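PDB 4R6R: agglutinin alpha chain, which binds D-galactose, recognises the T-antigen disaccharide Gal-beta1,3-GalNAc as a lectin and selectively stimulates T- and B-cell functions. Local coordinates for residues A[8-13]-A[32-37]. Residues are numbered along the deposited sequence; the frame is centred on the assembly and turned at random.
Sequences AFTGIR and YDLNGS. With EDO (1,2-ethanediol), chain K.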
ATOM      1  N   ALA A   8      -6.389  12.058  -2.946  1.00 13.76           N
ATOM      2  CA  ALA A   8      -5.067  11.697  -2.440  1.00 12.92           C
ATOM      3  C   ALA A   8      -3.876  12.191  -3.294  1.00 12.64           C
ATOM      4  O   ALA A   8      -3.980  12.198  -4.529  1.00 12.67           O
ATOM      5  CB  ALA A   8      -5.016  10.166  -2.317  1.00 13.24           C
ATOM      6  N   PHE A   9      -2.750  12.503  -2.636  1.00 12.85           N
ATOM      7  CA  PHE A   9      -1.610  13.143  -3.301  1.00 13.73           C
ATOM      8  C   PHE A   9      -0.362  12.455  -2.804  1.00 12.77           C
ATOM      9  O   PHE A   9      -0.422  11.329  -2.244  1.00 13.22           O
ATOM     10  CB  PHE A   9      -1.637  14.683  -3.052  1.00 13.01           C
ATOM     11  CG  PHE A   9      -2.832  15.288  -3.645  1.00 14.06           C
ATOM     12  CD1 PHE A   9      -2.833  15.676  -4.987  1.00 14.41           C
ATOM     13  CD2 PHE A   9      -3.981  15.410  -2.892  1.00 13.39           C
ATOM     14  CE1 PHE A   9      -3.984  16.170  -5.541  1.00 14.02           C
ATOM     15  CE2 PHE A   9      -5.138  15.886  -3.447  1.00 12.38           C
ATOM     16  CZ  PHE A   9      -5.153  16.271  -4.787  1.00 13.68           C
ATOM     17  N   THR A  10       0.821  13.079  -2.998  1.00 12.80           N
ATOM     18  CA  THR A  10       2.188  12.534  -2.656  1.00 13.82           C
ATOM     19  C   THR A  10       2.594  13.039  -1.286  1.00 14.71           C
ATOM     20  O   THR A  10       3.538  12.519  -0.708  1.00 17.70           O
ATOM     21  CB  THR A  10       3.255  13.041  -3.716  1.00 16.80           C
ATOM     22  OG1 THR A  10       2.741  12.758  -5.002  1.00 21.68           O
ATOM     23  CG2 THR A  10       4.669  12.377  -3.496  1.00 21.80           C
ATOM     24  N   GLY A  11       1.973  14.108  -0.732  1.00 13.35           N
ATOM     25  CA  GLY A  11       2.422  14.670   0.520  1.00 13.33           C
ATOM     26  C   GLY A  11       1.803  16.042   0.689  1.00 13.36           C
ATOM     27  O   GLY A  11       0.864  16.359  -0.087  1.00 13.49           O
ATOM     28  N   ILE A  12       2.248  16.755   1.705  1.00 12.89           N
ATOM     29  CA  ILE A  12       1.656  18.062   2.078  1.00 11.72           C
ATOM     30  C   ILE A  12       2.748  19.104   2.135  1.00 11.89           C
ATOM     31  O   ILE A  12       3.801  18.945   2.770  1.00 13.71           O
ATOM     32  CB  ILE A  12       0.896  18.014   3.423  1.00 12.97           C
ATOM     33  CG1 ILE A  12      -0.319  17.082   3.237  1.00 14.11           C
ATOM     34  CG2 ILE A  12       0.437  19.402   3.840  1.00 12.86           C
ATOM     35  CD1 ILE A  12      -0.962  16.717   4.570  1.00 17.35           C
ATOM     36  N   ARG A  13       2.552  20.197   1.391  1.00 11.47           N
ATOM     37  CA  ARG A  13       3.484  21.326   1.432  1.00 12.75           C
ATOM     38  C   ARG A  13       3.033  22.463   2.340  1.00 14.54           C
ATOM     39  O   ARG A  13       3.869  23.076   2.982  1.00 14.94           O
ATOM     40  CB  ARG A  13       3.741  21.887   0.010  1.00 13.51           C
ATOM     41  CG  ARG A  13       4.608  20.894  -0.781  1.00 13.97           C
ATOM     42  CD  ARG A  13       4.567  21.300  -2.288  1.00 16.95           C
ATOM     43  NE  ARG A  13       5.529  20.484  -3.093  1.00 16.15           N
ATOM     44  CZ  ARG A  13       6.826  20.764  -3.227  1.00 18.87           C
ATOM     45  NH1 ARG A  13       7.575  19.961  -3.986  1.00 21.07           N
ATOM     46  NH2 ARG A  13       7.335  21.881  -2.675  1.00 22.05           N
ATOM     47  N   TYR A  32      -0.819  20.495  -1.673  1.00 11.01           N
ATOM     48  CA  TYR A  32      -0.196  19.178  -1.567  1.00 11.44           C
ATOM     49  C   TYR A  32       1.068  19.175  -2.375  1.00 12.57           C
ATOM     50  O   TYR A  32       1.334  20.081  -3.201  1.00 13.10           O
ATOM     51  CB  TYR A  32      -1.200  18.136  -2.135  1.00 12.43           C
ATOM     52  CG  TYR A  32      -2.504  18.077  -1.386  1.00 12.94           C
ATOM     53  CD1 TYR A  32      -2.575  17.332  -0.183  1.00 12.11           C
ATOM     54  CD2 TYR A  32      -3.637  18.827  -1.788  1.00 11.95           C
ATOM     55  CE1 TYR A  32      -3.797  17.258   0.514  1.00 11.95           C
ATOM     56  CE2 TYR A  32      -4.851  18.746  -1.077  1.00 11.47           C
ATOM     57  CZ  TYR A  32      -4.910  17.945   0.072  1.00 13.34           C
ATOM     58  OH  TYR A  32      -6.000  17.832   0.890  1.00 13.08           O
ATOM     59  N   ASP A  33       1.809  18.079  -2.227  1.00 13.37           N
ATOM     60  CA  ASP A  33       2.780  17.729  -3.276  1.00 13.82           C
ATOM     61  C   ASP A  33       2.142  16.661  -4.180  1.00 12.83           C
ATOM     62  O   ASP A  33       1.471  15.755  -3.683  1.00 14.35           O
ATOM     63  CB  ASP A  33       4.027  17.114  -2.683  1.00 15.96           C
ATOM     64  CG  ASP A  33       5.093  16.876  -3.763  1.00 17.52           C
ATOM     65  OD1 ASP A  33       5.554  17.917  -4.263  1.00 18.24           O
ATOM     66  OD2 ASP A  33       5.321  15.671  -4.085  1.00 20.04           O
ATOM     67  N   LEU A  34       2.370  16.775  -5.466  1.00 13.13           N
ATOM     68  CA  LEU A  34       2.014  15.803  -6.452  1.00 13.53           C
ATOM     69  C   LEU A  34       3.256  15.486  -7.299  1.00 14.43           C
ATOM     70  O   LEU A  34       3.618  16.252  -8.196  1.00 16.11           O
ATOM     71  CB  LEU A  34       0.831  16.298  -7.315  1.00 15.17           C
ATOM     72  CG  LEU A  34       0.405  15.228  -8.367  1.00 15.41           C
ATOM     73  CD1 LEU A  34      -0.109  13.897  -7.767  1.00 17.30           C
ATOM     74  CD2 LEU A  34      -0.594  15.885  -9.320  1.00 19.54           C
ATOM     75  N   ASN A  35       3.825  14.344  -6.968  1.00 15.52           N
ATOM     76  CA  ASN A  35       5.046  13.865  -7.667  1.00 17.38           C
ATOM     77  C   ASN A  35       6.049  14.984  -7.857  1.00 16.80           C
ATOM     78  O   ASN A  35       6.587  15.164  -8.955  1.00 19.97           O
ATOM     79  CB  ASN A  35       4.632  13.256  -8.995  1.00 16.34           C
ATOM     80  CG  ASN A  35       3.623  12.177  -8.819  1.00 14.50           C
ATOM     81  OD1 ASN A  35       2.525  12.196  -9.487  1.00 18.74           O
ATOM     82  ND2 ASN A  35       3.903  11.257  -7.915  1.00 13.54           N
ATOM     83  N   GLY A  36       6.259  15.747  -6.790  1.00 18.54           N
ATOM     84  CA  GLY A  36       7.323  16.767  -6.760  1.00 19.12           C
ATOM     85  C   GLY A  36       6.899  18.163  -7.154  1.00 21.14           C
ATOM     86  O   GLY A  36       7.734  19.091  -7.023  1.00 23.08           O
ATOM     87  N   SER A  37       5.655  18.355  -7.613  1.00 18.13           N
ATOM     88  CA  SER A  37       5.090  19.665  -7.967  1.00 19.29           C
ATOM     89  C   SER A  37       4.054  20.054  -6.952  1.00 17.83           C
ATOM     90  O   SER A  37       3.288  19.201  -6.528  1.00 19.05           O
ATOM     91  CB  SER A  37       4.304  19.599  -9.298  1.00 23.24           C
ATOM     92  OG  SER A  37       5.245  19.434 -10.351  1.00 30.06           O
TER
HETATM   93  C1  EDO K 203       2.896  16.382 -11.346  1.00 37.22           C
HETATM   94  O1  EDO K 203       4.277  16.794 -11.247  1.00 43.38           O
HETATM   95  C2  EDO K 203       2.834  14.894 -11.690  1.00 38.31           C
HETATM   96  O2  EDO K 203       3.858  14.528 -12.674  1.00 49.22           O
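Thr10 and Gly11 together face Asp33 in a classic beta bulge of an antiparallel pairing: Thr10 N donates to Asp33 O at 2.8 Å, and Asp33 N donates back to Gly11 O. Phe9 lies over Tyr32 in an offset stack, ring centroids 4.2 Å apart and planes at 18°, with Phe9 CD2 above the centre of the tyrosine ring. Gly11 O sits at the edge of that ring, in its plane. Thr10 OG1, anti to its own carbonyl carbon (chi1 -51°), takes an almost straight bond from Asn35 N at 2.7 Å, tying the bulge to the type I' turn Leu34–Ser37. Asp33 divides its carboxylate. Asp33 OD1 receives both Arg13 NE (2.8 Å, on the anti lone pair) and Arg13 NH1 (2.9 Å, from above the carboxylate plane), a side-on salt bridge to one oxygen. Asp33 OD2 accepts from Gly36 N at 2.9 Å, an Asx motif that holds the turn, while Thr10 CB and CG2 pack against the same oxygen. The contact joins strands 11-19 and 25-34, a hairpin in one sheet of the type-I beta-prism fold. Phe60 packs on Arg13 and Asp33, Tyr32 OH is hydrogen-bonded to Asp6 OD2, and the Ile12 side chain packs on Ile113 and Phe116 of strand 110-120. Beyond the turn, strand 37-40 brings Tyr39 against Phe9, Tyr32 and Leu34, and Leu34 meets Leu34 of a second subunit.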